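Local coordinates for 2-pyrone-4,6-dicarboxylic acid hydrolase, putative (Pseudomonas putida, PDB 2FFI), which probably hydrolyses the lactone ring of 2-pyrone-4,6-dicarboxylate, at residues 76-89 with 101-113. Numbering follows the deposited sequence.
Sequences LQTVPGQLRGVVML and MARLGVRGVRLNL. With PO4 (phosphate ion), chain C.
Val87 and Val109 bridge two neighbouring parallel backbones of the TIM barrel, joined through helix 95-102 as a beta-alpha-beta crossover. Val87 N donates to Gly108 O (3.3 Å), and Arg110 N returns a bond of 2.8 Å to Val87 O. Branched Val87 suits the barrel-helix interface: its CG2 meets Val106 CG2 and the selenium of Met101, which also touches Leu89 CD2. Gly105, with positive phi, is the C-prime residue of the Schellman motif ending that helix, a conformation a CB would obstruct.

Toward the start of the paired backbones, Arg84 packs on Gly105 and Arg107. Its CB lies 3.4 Å from Gly105 O, which CG also borders; the bend at chi2 (-60°) keeps CD beside the same oxygen and 4.0 Å from Arg107 CZ. NE then sits 3.7 Å from Arg107 NH1, over one face of that guanidinium, the planes 28° apart; CZ also nears NH1, while NH2 bonds Leu83 O. Weak bonds from NE to Phe277 O and NH1 to Gly278 O probably help offset the like charges. With alanine at Arg84, the Arg107 face would probably lose its stacked cover and Leu83 O its side-chain donor.

At the other end, extended Arg110 is salt-bridged to Asp166 and grips phosphate edge-on, its NH2 2.7 Å from O1.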
ATOM      1  N   LEU A  76      -2.992 -10.243  12.659  1.00 23.07           N
ATOM      2  CA  LEU A  76      -2.039 -11.043  11.904  1.00 22.41           C
ATOM      3  C   LEU A  76      -1.958 -12.440  12.519  1.00 23.90           C
ATOM      4  O   LEU A  76      -1.956 -13.449  11.809  1.00 23.26           O
ATOM      5  CB  LEU A  76      -0.661 -10.377  11.923  1.00 21.35           C
ATOM      6  CG  LEU A  76      -0.095  -9.867  10.596  1.00 18.87           C
ATOM      7  CD1 LEU A  76      -1.208  -9.356   9.727  1.00 18.32           C
ATOM      8  CD2 LEU A  76       0.928  -8.777  10.865  1.00 18.50           C
ATOM      9  N   GLN A  77      -1.911 -12.494  13.847  1.00 24.95           N
ATOM     10  CA  GLN A  77      -1.827 -13.764  14.557  1.00 25.94           C
ATOM     11  C   GLN A  77      -3.162 -14.520  14.489  1.00 26.59           C
ATOM     12  O   GLN A  77      -3.186 -15.758  14.522  1.00 25.62           O
ATOM     13  CB  GLN A  77      -1.451 -13.515  16.020  1.00 26.32           C
ATOM     14  CG  GLN A  77      -0.366 -12.488  16.226  1.00 27.73           C
ATOM     15  CD  GLN A  77      -0.225 -12.080  17.684  1.00 30.07           C
ATOM     16  OE1 GLN A  77      -1.191 -12.136  18.454  1.00 30.64           O
ATOM     17  NE2 GLN A  77       0.980 -11.652  18.067  1.00 30.35           N
ATOM     18  N   THR A  78      -4.260 -13.767  14.402  1.00 26.67           N
ATOM     19  CA  THR A  78      -5.607 -14.330  14.335  1.00 27.08           C
ATOM     20  C   THR A  78      -5.756 -15.244  13.117  1.00 27.64           C
ATOM     21  O   THR A  78      -6.358 -16.314  13.193  1.00 26.93           O
ATOM     22  CB  THR A  78      -6.647 -13.194  14.294  1.00 26.62           C
ATOM     23  OG1 THR A  78      -6.768 -12.632  15.605  1.00 27.89           O
ATOM     24  CG2 THR A  78      -8.003 -13.695  13.849  1.00 27.01           C
ATOM     25  N   VAL A  79      -5.193 -14.821  11.998  1.00 28.33           N
ATOM     26  CA  VAL A  79      -5.233 -15.615  10.787  1.00 28.84           C
ATOM     27  C   VAL A  79      -3.803 -15.731  10.296  1.00 29.89           C
ATOM     28  O   VAL A  79      -3.375 -15.012   9.383  1.00 30.15           O
ATOM     29  CB  VAL A  79      -6.087 -14.962   9.701  1.00 29.07           C
ATOM     30  CG1 VAL A  79      -7.557 -15.140  10.026  1.00 28.37           C
ATOM     31  CG2 VAL A  79      -5.745 -13.478   9.593  1.00 28.95           C
ATOM     32  N   PRO A  80      -3.035 -16.643  10.912  1.00 30.16           N
ATOM     33  CA  PRO A  80      -1.631 -16.863  10.544  1.00 29.02           C
ATOM     34  C   PRO A  80      -1.398 -17.286   9.088  1.00 27.61           C
ATOM     35  O   PRO A  80      -2.110 -18.131   8.552  1.00 26.76           O
ATOM     36  CB  PRO A  80      -1.185 -17.920  11.551  1.00 28.93           C
ATOM     37  CG  PRO A  80      -2.454 -18.693  11.812  1.00 29.15           C
ATOM     38  CD  PRO A  80      -3.462 -17.589  11.962  1.00 28.89           C
ATOM     39  N   GLY A  81      -0.389 -16.686   8.464  1.00 25.97           N
ATOM     40  CA  GLY A  81      -0.063 -17.013   7.094  1.00 23.02           C
ATOM     41  C   GLY A  81      -0.915 -16.286   6.081  1.00 21.64           C
ATOM     42  O   GLY A  81      -0.413 -15.849   5.045  1.00 23.14           O
ATOM     43  N   GLN A  82      -2.200 -16.129   6.382  1.00 19.65           N
ATOM     44  CA  GLN A  82      -3.132 -15.469   5.462  1.00 17.31           C
ATOM     45  C   GLN A  82      -2.867 -13.989   5.191  1.00 15.59           C
ATOM     46  O   GLN A  82      -3.211 -13.483   4.130  1.00 15.75           O
ATOM     47  CB  GLN A  82      -4.576 -15.654   5.962  1.00 16.58           C
ATOM     48  CG  GLN A  82      -5.641 -15.074   5.027  1.00 16.55           C
ATOM     49  CD  GLN A  82      -7.027 -15.692   5.223  1.00 16.37           C
ATOM     50  OE1 GLN A  82      -7.490 -15.857   6.357  1.00 16.03           O
ATOM     51  NE2 GLN A  82      -7.705 -16.016   4.112  1.00 13.06           N
ATOM     52  N   LEU A  83      -2.233 -13.303   6.132  1.00 13.33           N
ATOM     53  CA  LEU A  83      -1.978 -11.886   5.958  1.00 13.30           C
ATOM     54  C   LEU A  83      -0.548 -11.507   6.263  1.00 14.26           C
ATOM     55  O   LEU A  83       0.171 -12.270   6.905  1.00 14.09           O
ATOM     56  CB  LEU A  83      -2.894 -11.085   6.879  1.00 13.76           C
ATOM     57  CG  LEU A  83      -4.395 -11.296   6.706  1.00 15.34           C
ATOM     58  CD1 LEU A  83      -5.169 -10.584   7.814  1.00 13.97           C
ATOM     59  CD2 LEU A  83      -4.805 -10.796   5.324  1.00 14.81           C
ATOM     60  N   ARG A  84      -0.137 -10.323   5.812  1.00 14.24           N
ATOM     61  CA  ARG A  84       1.211  -9.851   6.099  1.00 18.15           C
ATOM     62  C   ARG A  84       1.163  -8.478   6.743  1.00 19.83           C
ATOM     63  O   ARG A  84       1.631  -8.287   7.864  1.00 20.39           O
ATOM     64  CB  ARG A  84       2.074  -9.806   4.842  1.00 18.19           C
ATOM     65  CG  ARG A  84       2.485 -11.180   4.347  1.00 19.60           C
ATOM     66  CD  ARG A  84       3.288 -11.958   5.383  1.00 18.39           C
ATOM     67  NE  ARG A  84       3.654 -13.249   4.828  1.00 18.23           N
ATOM     68  CZ  ARG A  84       3.138 -14.405   5.223  1.00 18.17           C
ATOM     69  NH1 ARG A  84       3.530 -15.539   4.645  1.00 17.67           N
ATOM     70  NH2 ARG A  84       2.256 -14.432   6.213  1.00 16.84           N
ATOM     71  N   GLY A  85       0.590  -7.513   6.047  1.00 21.00           N
ATOM     72  CA  GLY A  85       0.506  -6.186   6.629  1.00 22.32           C
ATOM     73  C   GLY A  85       1.790  -5.420   6.942  1.00 21.97           C
ATOM     74  O   GLY A  85       2.816  -5.998   7.313  1.00 19.08           O
ATOM     75  N   VAL A  86       1.700  -4.094   6.794  1.00 22.55           N
ATOM     76  CA  VAL A  86       2.794  -3.164   7.037  1.00 21.76           C
ATOM     77  C   VAL A  86       2.418  -2.263   8.214  1.00 21.93           C
ATOM     78  O   VAL A  86       1.234  -2.013   8.447  1.00 21.19           O
ATOM     79  CB  VAL A  86       3.059  -2.290   5.794  1.00 21.60           C
ATOM     80  CG1 VAL A  86       2.962  -3.131   4.533  1.00 20.10           C
ATOM     81  CG2 VAL A  86       2.099  -1.141   5.742  1.00 21.78           C
ATOM     82  N   VAL A  87       3.417  -1.792   8.958  1.00 22.26           N
ATOM     83  CA  VAL A  87       3.161  -0.934  10.115  1.00 23.56           C
ATOM     84  C   VAL A  87       3.780   0.472  10.020  1.00 24.25           C
ATOM     85  O   VAL A  87       4.400   0.835   9.012  1.00 22.95           O
ATOM     86  CB  VAL A  87       3.675  -1.602  11.428  1.00 23.58           C
ATOM     87  CG1 VAL A  87       2.959  -2.917  11.671  1.00 22.82           C
ATOM     88  CG2 VAL A  87       5.178  -1.824  11.358  1.00 23.27           C
HETATM   89  N   MSE A  88       3.568   1.267  11.068  1.00 25.07           N
HETATM   90  CA  MSE A  88       4.138   2.608  11.162  1.00 27.94           C
HETATM   91  C   MSE A  88       4.955   2.631  12.452  1.00 26.75           C
HETATM   92  O   MSE A  88       4.450   2.337  13.530  1.00 26.08           O
HETATM   93  CB  MSE A  88       3.044   3.683  11.163  1.00 31.50           C
HETATM   94  CG  MSE A  88       2.448   3.938   9.772  1.00 36.69           C
HETATM   95 SE   MSE A  88       1.211   5.460   9.629  1.00 45.49          SE
HETATM   96  CE  MSE A  88       2.552   6.896   9.553  1.00 44.06           C
ATOM     97  N   LEU A  89       6.233   2.956  12.331  1.00 27.57           N
ATOM     98  CA  LEU A  89       7.124   2.961  13.483  1.00 28.89           C
ATOM     99  C   LEU A  89       7.541   4.346  13.950  1.00 30.02           C
ATOM    100  O   LEU A  89       7.662   5.281  13.158  1.00 29.86           O
ATOM    101  CB  LEU A  89       8.371   2.153  13.153  1.00 27.85           C
ATOM    102  CG  LEU A  89       8.115   0.724  12.685  1.00 27.52           C
ATOM    103  CD1 LEU A  89       9.407   0.158  12.110  1.00 30.05           C
ATOM    104  CD2 LEU A  89       7.608  -0.123  13.836  1.00 25.35           C
HETATM  105  N   MSE A 101       8.239  -8.339  14.967  1.00 23.08           N
HETATM  106  CA  MSE A 101       7.123  -7.980  14.119  1.00 23.31           C
HETATM  107  C   MSE A 101       7.184  -8.814  12.850  1.00 23.79           C
HETATM  108  O   MSE A 101       6.165  -9.365  12.408  1.00 23.52           O
HETATM  109  CB  MSE A 101       7.159  -6.495  13.774  1.00 26.68           C
HETATM  110  CG  MSE A 101       6.673  -5.585  14.892  1.00 30.48           C
HETATM  111 SE   MSE A 101       6.791  -3.697  14.419  1.00 39.60          SE
HETATM  112  CE  MSE A 101       5.917  -2.953  15.986  1.00 33.65           C
ATOM    113  N   ALA A 102       8.379  -8.916  12.269  1.00 22.10           N
ATOM    114  CA  ALA A 102       8.561  -9.690  11.042  1.00 20.49           C
ATOM    115  C   ALA A 102       8.198 -11.121  11.353  1.00 19.83           C
ATOM    116  O   ALA A 102       7.739 -11.873  10.496  1.00 21.25           O
ATOM    117  CB  ALA A 102       9.999  -9.614  10.566  1.00 19.16           C
ATOM    118  N   ARG A 103       8.405 -11.499  12.597  1.00 18.20           N
ATOM    119  CA  ARG A 103       8.079 -12.842  12.984  1.00 17.22           C
ATOM    120  C   ARG A 103       6.558 -12.960  13.006  1.00 15.52           C
ATOM    121  O   ARG A 103       6.009 -14.055  12.865  1.00 17.27           O
ATOM    122  CB  ARG A 103       8.678 -13.132  14.354  1.00 18.27           C
ATOM    123  CG  ARG A 103       8.720 -14.604  14.738  1.00 20.72           C
ATOM    124  CD  ARG A 103       9.397 -14.778  16.092  1.00 21.21           C
ATOM    125  NE  ARG A 103      10.728 -14.162  16.121  1.00 21.26           N
ATOM    126  CZ  ARG A 103      11.150 -13.341  17.079  1.00 19.76           C
ATOM    127  NH1 ARG A 103      12.371 -12.834  17.023  1.00 19.72           N
ATOM    128  NH2 ARG A 103      10.349 -13.015  18.088  1.00 17.79           N
ATOM    129  N   LEU A 104       5.875 -11.830  13.163  1.00 12.97           N
ATOM    130  CA  LEU A 104       4.412 -11.832  13.204  1.00  9.71           C
ATOM    131  C   LEU A 104       3.813 -11.742  11.820  1.00  7.08           C
ATOM    132  O   LEU A 104       2.648 -12.078  11.624  1.00  8.40           O
ATOM    133  CB  LEU A 104       3.881 -10.663  14.033  1.00 10.11           C
ATOM    134  CG  LEU A 104       4.122 -10.687  15.536  1.00 12.08           C
ATOM    135  CD1 LEU A 104       3.611  -9.389  16.171  1.00 12.24           C
ATOM    136  CD2 LEU A 104       3.414 -11.905  16.142  1.00 14.96           C
ATOM    137  N   GLY A 105       4.606 -11.279  10.865  1.00  4.79           N
ATOM    138  CA  GLY A 105       4.104 -11.166   9.517  1.00  4.59           C
ATOM    139  C   GLY A 105       4.222  -9.805   8.857  1.00  5.32           C
ATOM    140  O   GLY A 105       3.853  -9.666   7.684  1.00  6.31           O
ATOM    141  N   VAL A 106       4.728  -8.795   9.565  1.00  6.42           N
ATOM    142  CA  VAL A 106       4.864  -7.491   8.918  1.00  6.45           C
ATOM    143  C   VAL A 106       6.143  -7.445   8.093  1.00  7.04           C
ATOM    144  O   VAL A 106       7.229  -7.826   8.563  1.00  8.94           O
ATOM    145  CB  VAL A 106       4.786  -6.326   9.932  1.00  6.66           C
ATOM    146  CG1 VAL A 106       5.107  -6.816  11.286  1.00  8.76           C
ATOM    147  CG2 VAL A 106       5.710  -5.185   9.509  1.00  6.50           C
ATOM    148  N   ARG A 107       5.992  -7.011   6.847  1.00  3.80           N
ATOM    149  CA  ARG A 107       7.110  -6.968   5.924  1.00  5.15           C
ATOM    150  C   ARG A 107       7.510  -5.586   5.393  1.00  5.81           C
ATOM    151  O   ARG A 107       8.279  -5.473   4.433  1.00  3.52           O
ATOM    152  CB  ARG A 107       6.817  -7.887   4.740  1.00  6.88           C
ATOM    153  CG  ARG A 107       7.643  -9.166   4.689  1.00  6.74           C
ATOM    154  CD  ARG A 107       7.394 -10.064   5.875  1.00  5.50           C
ATOM    155  NE  ARG A 107       7.417 -11.449   5.450  1.00  4.88           N
ATOM    156  CZ  ARG A 107       7.150 -12.468   6.251  1.00  6.23           C
ATOM    157  NH1 ARG A 107       7.177 -13.708   5.771  1.00  7.84           N
ATOM    158  NH2 ARG A 107       6.861 -12.244   7.528  1.00  2.72           N
ATOM    159  N   GLY A 108       6.990  -4.531   6.004  1.00  7.81           N
ATOM    160  CA  GLY A 108       7.328  -3.202   5.534  1.00  8.93           C
ATOM    161  C   GLY A 108       6.917  -2.138   6.514  1.00  9.64           C
ATOM    162  O   GLY A 108       6.272  -2.444   7.518  1.00 10.78           O
ATOM    163  N   VAL A 109       7.326  -0.899   6.246  1.00  9.47           N
ATOM    164  CA  VAL A 109       6.965   0.235   7.094  1.00 10.72           C
ATOM    165  C   VAL A 109       6.429   1.306   6.173  1.00 10.76           C
ATOM    166  O   VAL A 109       6.938   1.489   5.063  1.00 10.92           O
ATOM    167  CB  VAL A 109       8.172   0.847   7.877  1.00 12.12           C
ATOM    168  CG1 VAL A 109       8.736  -0.156   8.880  1.00 13.65           C
ATOM    169  CG2 VAL A 109       9.255   1.277   6.915  1.00 13.69           C
ATOM    170  N   ARG A 110       5.394   2.001   6.633  1.00 11.55           N
ATOM    171  CA  ARG A 110       4.768   3.067   5.862  1.00 12.15           C
ATOM    172  C   ARG A 110       4.981   4.373   6.602  1.00 13.56           C
ATOM    173  O   ARG A 110       4.615   4.508   7.765  1.00 14.89           O
ATOM    174  CB  ARG A 110       3.264   2.822   5.710  1.00 10.76           C
ATOM    175  CG  ARG A 110       2.585   3.637   4.593  1.00 11.03           C
ATOM    176  CD  ARG A 110       1.097   3.839   4.895  1.00  9.48           C
ATOM    177  NE  ARG A 110       0.279   4.112   3.707  1.00  5.75           N
ATOM    178  CZ  ARG A 110      -1.045   4.270   3.739  1.00  4.69           C
ATOM    179  NH1 ARG A 110      -1.715   4.507   2.622  1.00  2.68           N
ATOM    180  NH2 ARG A 110      -1.707   4.205   4.895  1.00  3.20           N
ATOM    181  N   LEU A 111       5.585   5.336   5.930  1.00 16.59           N
ATOM    182  CA  LEU A 111       5.825   6.639   6.530  1.00 19.92           C
ATOM    183  C   LEU A 111       4.482   7.373   6.538  1.00 23.53           C
ATOM    184  O   LEU A 111       4.097   7.989   7.550  1.00 22.63           O
ATOM    185  CB  LEU A 111       6.843   7.411   5.689  1.00 18.58           C
ATOM    186  CG  LEU A 111       8.186   6.707   5.483  1.00 16.33           C
ATOM    187  CD1 LEU A 111       9.065   7.561   4.632  1.00 17.23           C
ATOM    188  CD2 LEU A 111       8.843   6.432   6.824  1.00 15.30           C
ATOM    189  N   ASN A 112       3.787   7.286   5.395  1.00 25.47           N
ATOM    190  CA  ASN A 112       2.471   7.901   5.164  1.00 27.95           C
ATOM    191  C   ASN A 112       2.401   9.393   5.492  1.00 29.72           C
ATOM    192  O   ASN A 112       1.992   9.774   6.587  1.00 30.21           O
ATOM    193  CB  ASN A 112       1.389   7.157   5.952  1.00 27.46           C
ATOM    194  CG  ASN A 112       0.003   7.774   5.780  1.00 27.74           C
ATOM    195  OD1 ASN A 112      -0.621   7.678   4.717  1.00 26.13           O
ATOM    196  ND2 ASN A 112      -0.482   8.414   6.836  1.00 29.33           N
ATOM    197  N   LEU A 113       2.791  10.236   4.537  1.00 31.14           N
ATOM    198  CA  LEU A 113       2.778  11.683   4.747  1.00 32.78           C
ATOM    199  C   LEU A 113       1.413  12.287   4.388  1.00 33.96           C
ATOM    200  O   LEU A 113       0.674  12.728   5.271  1.00 35.17           O
ATOM    201  CB  LEU A 113       3.887  12.333   3.921  1.00 31.62           C
ATOM    202  CG  LEU A 113       5.279  11.704   4.018  1.00 31.58           C
ATOM    203  CD1 LEU A 113       5.601  11.337   5.469  1.00 31.40           C
ATOM    204  CD2 LEU A 113       5.341  10.478   3.142  1.00 32.13           C
TER
HETATM  205  P   PO4 C 301      -5.001   4.920   2.624  1.00 17.57           P
HETATM  206  O1  PO4 C 301      -4.013   4.344   3.570  1.00 16.14           O
HETATM  207  O2  PO4 C 301      -4.973   6.402   2.709  1.00 18.75           O
HETATM  208  O3  PO4 C 301      -4.662   4.506   1.242  1.00 15.97           O
HETATM  209  O4  PO4 C 301      -6.357   4.433   2.979  1.00 17.25           O